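Precorrin-2 dehydrogenase (Bacillus megaterium, PDB 3DFZ) catalyses the NAD(+)-dependent dehydrogenation of precorrin-2 to sirohydrochlorin, a precursor of both siroheme and anaerobically made adenosylcobalamin. Local coordinates at residues Q134-L142 with T170-E178. Numbering follows the deposited sequence.
Sequences QFSRGRLSL and TQYTQFLYE
Arg139 lays its guanidinium flat over one face of the Tyr177 ring, the planes 8° apart, in an off-centre cation-pi stack with CZ 4.3 Å from the ring centroid. NE sits 3.5 Å from CG of Tyr177. The Arg139 side chain, extended from CG to NE (chi2 174°, chi3 177°), carries the charge from the type II' turn of a beta hairpin out to helix 168-184. With an alanine at Tyr177 the guanidinium would probably lose this ring face and be held mainly by its edge contacts.

Gln174 OE1 lies at the guanidinium edge, implausibly close to NH1, so its exact placing is doubtful. A water accepts from Arg139 N at 2.8 Å and donates to Thr173 OG1, which also bonds Tyr169 O one helical turn earlier; the direct bond from Arg139 N to Thr173 OG1 is weak.

In van der Waals packing, Thr170 CG2 rests 3.6 Å from Gly138 CA, and Thr173 CG2 touches Leu140 CB. Lacking a side chain, Gly138 can come this near; a CB would clash with Thr170 O.

The hairpin, whose sheet continues into the second subunit, thus meets the C-terminal helical region through a mixed joint: a charged arm on an aromatic face, with threonines and water fitting turn to helix.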
loop_
_atom_site.group_PDB
_atom_site.type_symbol
_atom_site.label_atom_id
_atom_site.label_comp_id
_atom_site.label_asym_id
_atom_site.label_seq_id
_atom_site.Cartn_x
_atom_site.Cartn_y
_atom_site.Cartn_z
ATOM N N GLN B 134 3.104 -9.665 0.456
ATOM C CA GLN B 134 4.336 -9.030 0.027
ATOM C C GLN B 134 5.394 -10.073 -0.083
ATOM O O GLN B 134 5.401 -11.040 0.676
ATOM C CB GLN B 134 4.798 -7.989 1.061
ATOM C CG GLN B 134 3.906 -6.766 1.193
ATOM C CD GLN B 134 4.042 -6.105 2.538
ATOM O OE1 GLN B 134 5.130 -5.630 2.902
ATOM N NE2 GLN B 134 2.938 -6.064 3.297
ATOM N N PHE B 135 6.303 -9.881 -1.028
ATOM C CA PHE B 135 7.592 -10.572 -0.963
ATOM C C PHE B 135 8.641 -9.592 -1.373
ATOM O O PHE B 135 8.360 -8.563 -1.986
ATOM C CB PHE B 135 7.658 -11.884 -1.790
ATOM C CG PHE B 135 7.757 -11.665 -3.286
ATOM C CD1 PHE B 135 9.002 -11.611 -3.920
ATOM C CD2 PHE B 135 6.614 -11.482 -4.046
ATOM C CE1 PHE B 135 9.100 -11.374 -5.302
ATOM C CE2 PHE B 135 6.707 -11.259 -5.411
ATOM C CZ PHE B 135 7.955 -11.198 -6.040
ATOM N N SER B 136 9.864 -9.923 -1.016
ATOM C CA SER B 136 10.978 -9.047 -1.210
ATOM C C SER B 136 12.013 -9.838 -1.993
ATOM O O SER B 136 12.106 -11.055 -1.836
ATOM C CB SER B 136 11.512 -8.631 0.164
ATOM O OG SER B 136 12.159 -7.368 0.104
ATOM N N ARG B 137 12.753 -9.160 -2.862
ATOM C CA ARG B 137 14.056 -9.673 -3.349
ATOM C C ARG B 137 15.111 -8.631 -3.038
ATOM O O ARG B 137 15.334 -7.715 -3.813
ATOM C CB ARG B 137 14.041 -9.988 -4.863
ATOM C CG ARG B 137 13.107 -11.114 -5.262
ATOM C CD ARG B 137 13.487 -12.468 -4.628
ATOM N NE ARG B 137 12.625 -13.508 -5.171
ATOM C CZ ARG B 137 12.506 -14.730 -4.684
ATOM N NH1 ARG B 137 13.184 -15.089 -3.593
ATOM N NH2 ARG B 137 11.702 -15.598 -5.286
ATOM N N GLY B 138 15.727 -8.750 -1.871
ATOM C CA GLY B 138 16.633 -7.717 -1.371
ATOM C C GLY B 138 15.828 -6.463 -1.147
ATOM O O GLY B 138 14.788 -6.488 -0.474
ATOM N N ARG B 139 16.276 -5.380 -1.760
ATOM C CA ARG B 139 15.556 -4.118 -1.715
ATOM C C ARG B 139 14.271 -4.094 -2.571
ATOM O O ARG B 139 13.429 -3.218 -2.400
ATOM C CB ARG B 139 16.494 -2.976 -2.089
ATOM C CG ARG B 139 17.696 -2.868 -1.144
ATOM C CD ARG B 139 18.735 -1.826 -1.569
ATOM N NE ARG B 139 19.804 -1.743 -0.570
ATOM C CZ ARG B 139 20.856 -2.564 -0.527
ATOM N NH1 ARG B 139 20.987 -3.527 -1.439
ATOM N NH2 ARG B 139 21.778 -2.429 0.428
ATOM N N LEU B 140 14.099 -5.048 -3.480
ATOM C CA LEU B 140 12.897 -5.017 -4.303
ATOM C C LEU B 140 11.787 -5.525 -3.439
ATOM O O LEU B 140 11.903 -6.581 -2.810
ATOM C CB LEU B 140 12.998 -5.872 -5.595
ATOM C CG LEU B 140 11.718 -6.103 -6.429
ATOM C CD1 LEU B 140 11.166 -4.814 -7.068
ATOM C CD2 LEU B 140 11.921 -7.156 -7.555
ATOM N N SER B 141 10.691 -4.798 -3.463
ATOM C CA SER B 141 9.537 -5.219 -2.758
ATOM C C SER B 141 8.307 -5.155 -3.667
ATOM O O SER B 141 8.098 -4.183 -4.353
ATOM C CB SER B 141 9.374 -4.328 -1.512
ATOM O OG SER B 141 8.223 -4.699 -0.824
ATOM N N LEU B 142 7.508 -6.212 -3.646
ATOM C CA LEU B 142 6.226 -6.276 -4.348
ATOM C C LEU B 142 5.090 -6.494 -3.343
ATOM O O LEU B 142 5.176 -7.338 -2.462
ATOM C CB LEU B 142 6.233 -7.417 -5.416
ATOM C CG LEU B 142 7.212 -7.163 -6.579
ATOM C CD1 LEU B 142 7.234 -8.293 -7.598
ATOM C CD2 LEU B 142 6.888 -5.859 -7.288
ATOM N N THR B 170 17.620 -9.997 -6.058
ATOM C CA THR B 170 18.198 -9.685 -4.754
ATOM C C THR B 170 19.603 -9.095 -4.917
ATOM O O THR B 170 19.909 -8.054 -4.331
ATOM C CB THR B 170 18.190 -10.918 -3.831
ATOM O OG1 THR B 170 16.861 -11.472 -3.786
ATOM C CG2 THR B 170 18.628 -10.557 -2.438
ATOM N N GLN B 171 20.438 -9.762 -5.706
ATOM C CA GLN B 171 21.769 -9.304 -6.029
ATOM C C GLN B 171 21.781 -7.999 -6.885
ATOM O O GLN B 171 22.662 -7.134 -6.740
ATOM C CB GLN B 171 22.483 -10.422 -6.819
ATOM C CG GLN B 171 23.969 -10.178 -7.052
ATOM C CD GLN B 171 24.280 -9.167 -8.138
ATOM O OE1 GLN B 171 23.522 -9.011 -9.111
ATOM N NE2 GLN B 171 25.436 -8.485 -7.999
ATOM N N TYR B 172 20.842 -7.926 -7.815
ATOM C CA TYR B 172 20.741 -6.815 -8.765
ATOM C C TYR B 172 20.367 -5.492 -8.087
ATOM O O TYR B 172 20.932 -4.452 -8.406
ATOM C CB TYR B 172 19.722 -7.189 -9.856
ATOM C CG TYR B 172 19.534 -6.165 -10.967
ATOM C CD1 TYR B 172 20.620 -5.488 -11.538
ATOM C CD2 TYR B 172 18.266 -5.885 -11.450
ATOM C CE1 TYR B 172 20.428 -4.582 -12.540
ATOM C CE2 TYR B 172 18.077 -4.971 -12.471
ATOM C CZ TYR B 172 19.149 -4.341 -13.014
ATOM O OH TYR B 172 18.915 -3.453 -14.041
ATOM N N THR B 173 19.426 -5.518 -7.146
ATOM C CA THR B 173 19.054 -4.259 -6.487
ATOM C C THR B 173 20.162 -3.810 -5.545
ATOM O O THR B 173 20.236 -2.632 -5.195
ATOM C CB THR B 173 17.676 -4.321 -5.773
ATOM O OG1 THR B 173 17.618 -5.461 -4.882
ATOM C CG2 THR B 173 16.586 -4.436 -6.823
ATOM N N GLN B 174 21.037 -4.745 -5.167
ATOM C CA GLN B 174 22.250 -4.394 -4.433
ATOM C C GLN B 174 23.232 -3.673 -5.338
ATOM O O GLN B 174 23.809 -2.667 -4.928
ATOM C CB GLN B 174 22.900 -5.625 -3.741
ATOM C CG GLN B 174 24.268 -5.349 -3.067
ATOM C CD GLN B 174 24.233 -4.297 -1.918
ATOM O OE1 GLN B 174 23.215 -4.115 -1.241
ATOM N NE2 GLN B 174 25.360 -3.622 -1.707
ATOM N N PHE B 175 23.458 -4.208 -6.549
ATOM C CA PHE B 175 24.201 -3.459 -7.588
ATOM C C PHE B 175 23.596 -2.077 -7.824
ATOM O O PHE B 175 24.305 -1.076 -7.828
ATOM C CB PHE B 175 24.257 -4.251 -8.917
ATOM C CG PHE B 175 24.597 -3.397 -10.150
ATOM C CD1 PHE B 175 25.906 -2.992 -10.402
ATOM C CD2 PHE B 175 23.599 -3.011 -11.049
ATOM C CE1 PHE B 175 26.230 -2.202 -11.537
ATOM C CE2 PHE B 175 23.914 -2.218 -12.201
ATOM C CZ PHE B 175 25.237 -1.822 -12.439
ATOM N N LEU B 176 22.284 -2.030 -8.049
ATOM C CA LEU B 176 21.614 -0.753 -8.355
ATOM C C LEU B 176 21.727 0.244 -7.238
ATOM O O LEU B 176 21.784 1.449 -7.492
ATOM C CB LEU B 176 20.120 -0.953 -8.702
ATOM C CG LEU B 176 19.802 -1.721 -9.992
ATOM C CD1 LEU B 176 18.302 -1.997 -10.103
ATOM C CD2 LEU B 176 20.297 -0.937 -11.202
ATOM N N TYR B 177 21.711 -0.246 -6.001
ATOM C CA TYR B 177 21.816 0.625 -4.818
ATOM C C TYR B 177 23.197 1.293 -4.777
ATOM O O TYR B 177 23.289 2.526 -4.660
ATOM C CB TYR B 177 21.527 -0.146 -3.518
ATOM C CG TYR B 177 21.510 0.772 -2.293
ATOM C CD1 TYR B 177 20.408 1.602 -2.033
ATOM C CD2 TYR B 177 22.592 0.826 -1.425
ATOM C CE1 TYR B 177 20.396 2.448 -0.951
ATOM C CE2 TYR B 177 22.587 1.655 -0.345
ATOM C CZ TYR B 177 21.492 2.478 -0.102
ATOM O OH TYR B 177 21.482 3.319 0.995
ATOM N N GLU B 178 24.258 0.489 -4.906
ATOM C CA GLU B 178 25.617 1.025 -4.976
ATOM C C GLU B 178 25.782 2.030 -6.118
ATOM O O GLU B 178 26.389 3.068 -5.933
ATOM C CB GLU B 178 26.645 -0.100 -5.073
ATOM C CG GLU B 178 28.096 0.344 -5.135
ATOM C CD GLU B 178 29.075 -0.829 -5.068
ATOM O OE1 GLU B 178 28.659 -1.974 -4.745
ATOM O OE2 GLU B 178 30.275 -0.597 -5.305
HETATM O O HOH W 1 18.989 -5.803 -2.514
#